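Local coordinates for protein concanavalin B (Canavalia ensiformis, PDB 6CAF) that may act as a carbohydrate-binding seed protein, being a chitinase-like member of glycosyl hydrolase family 18, at residues A[50-54]-A[301-305]. Residue numbers count along the deposited sequence, not the author numbering.
Sequences TNNYK and STNII
Residues 50-54 form the loop between helix 44-49 and strand 55-64. It packs against residues 301-305, one turn of helix 300-308, in which Ile305 N donates a hydrogen bond to Ser301 O at 3.0 Å. Thr50 (chi1 p) makes an ST turn: its OG1 accepts from Asn52 N at 2.9 Å. Asn51 takes positive phi (69/10), so the chain leaves the helix and turns. Asn52 then points toward helix 300-308, its CA 6.5 Å from Ser301 CA. Its side chain (chi1 m) meets Ser301, Thr302 and Ile305. Ile305 (chi1 m, chi2 t) brings CD1 to 3.6 Å from Asn52 CA. Tyr53 is extended (-122/135) with chi1 m. Its CE1 lies 3.7 Å from Ser301 OG, and both hydroxyls hydrogen-bond to Asp295. Lys54 is out of reach of 301-305; its backbone hydrogen-bonds with Ile32 and Lys103. Ser301 and Ile305 also touch Ile32 on strand 31-36. The contact thus joins the first alpha-beta loop to the last helix, on the outside of the GH18 TIM barrel, where its first and last strands pair.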
# COMPACT_ATOMS: atom_id res chain seq x y z
N THR A 50 9.04 10.48 -11.80
CA THR A 50 10.34 9.89 -11.59
C THR A 50 10.55 8.61 -12.38
O THR A 50 11.68 8.22 -12.66
CB THR A 50 10.60 9.49 -10.13
OG1 THR A 50 9.69 8.46 -9.72
CG2 THR A 50 10.54 10.65 -9.19
N ASN A 51 9.45 7.92 -12.67
CA ASN A 51 9.50 6.59 -13.26
C ASN A 51 10.03 5.53 -12.31
O ASN A 51 10.31 4.42 -12.73
CB ASN A 51 10.30 6.56 -14.57
CG ASN A 51 9.42 6.70 -15.77
OD1 ASN A 51 9.21 5.75 -16.53
ND2 ASN A 51 8.87 7.88 -15.94
N ASN A 52 10.17 5.88 -11.02
CA ASN A 52 10.68 4.89 -10.07
C ASN A 52 9.62 3.92 -9.58
O ASN A 52 9.99 2.88 -9.06
CB ASN A 52 11.26 5.59 -8.84
CG ASN A 52 12.60 6.25 -9.10
OD1 ASN A 52 12.98 6.50 -10.23
ND2 ASN A 52 13.32 6.50 -8.04
N TYR A 53 8.36 4.28 -9.75
CA TYR A 53 7.27 3.61 -9.07
C TYR A 53 6.25 3.05 -10.06
O TYR A 53 5.82 3.71 -11.01
CB TYR A 53 6.56 4.59 -8.16
CG TYR A 53 7.48 5.39 -7.26
CD1 TYR A 53 8.24 4.79 -6.27
CD2 TYR A 53 7.62 6.76 -7.44
CE1 TYR A 53 9.07 5.51 -5.45
CE2 TYR A 53 8.44 7.49 -6.61
CZ TYR A 53 9.16 6.87 -5.62
OH TYR A 53 9.92 7.63 -4.75
N LYS A 54 5.85 1.82 -9.80
CA LYS A 54 4.72 1.23 -10.49
C LYS A 54 3.37 1.48 -9.83
O LYS A 54 2.35 1.43 -10.50
CB LYS A 54 4.92 -0.28 -10.65
CG LYS A 54 3.92 -1.00 -11.53
CD LYS A 54 4.45 -1.46 -12.86
CE LYS A 54 3.37 -2.25 -13.59
NZ LYS A 54 2.52 -3.03 -12.63
N SER A 301 14.85 4.22 -3.74
CA SER A 301 14.39 3.56 -4.93
C SER A 301 15.31 3.81 -6.12
O SER A 301 15.48 2.94 -6.95
CB SER A 301 12.94 3.93 -5.28
OG SER A 301 12.78 5.33 -5.49
N THR A 302 15.90 5.00 -6.20
CA THR A 302 16.82 5.26 -7.27
C THR A 302 17.98 4.27 -7.26
O THR A 302 18.40 3.75 -8.31
CB THR A 302 17.30 6.71 -7.17
OG1 THR A 302 16.19 7.55 -7.50
CG2 THR A 302 18.41 6.98 -8.14
N ASN A 303 18.50 3.99 -6.08
CA ASN A 303 19.60 3.05 -5.95
C ASN A 303 19.29 1.62 -6.20
O ASN A 303 19.97 0.87 -6.85
CB ASN A 303 20.28 3.22 -4.61
CG ASN A 303 21.14 4.45 -4.58
OD1 ASN A 303 21.89 4.71 -5.51
ND2 ASN A 303 21.03 5.22 -3.54
N ILE A 304 18.06 1.31 -5.79
CA ILE A 304 17.53 -0.04 -6.05
C ILE A 304 17.44 -0.29 -7.55
O ILE A 304 17.86 -1.31 -8.08
CB ILE A 304 16.13 -0.29 -5.44
CG1 ILE A 304 16.19 -0.40 -3.93
CG2 ILE A 304 15.47 -1.55 -5.98
CD1 ILE A 304 17.10 -1.47 -3.42
N ILE A 305 16.83 0.66 -8.25
CA ILE A 305 16.67 0.54 -9.68
C ILE A 305 18.02 0.44 -10.38
O ILE A 305 18.18 -0.35 -11.30
CB ILE A 305 15.86 1.73 -10.18
CG1 ILE A 305 14.44 1.55 -9.70
CG2 ILE A 305 15.91 1.82 -11.70
CD1 ILE A 305 13.67 2.82 -9.81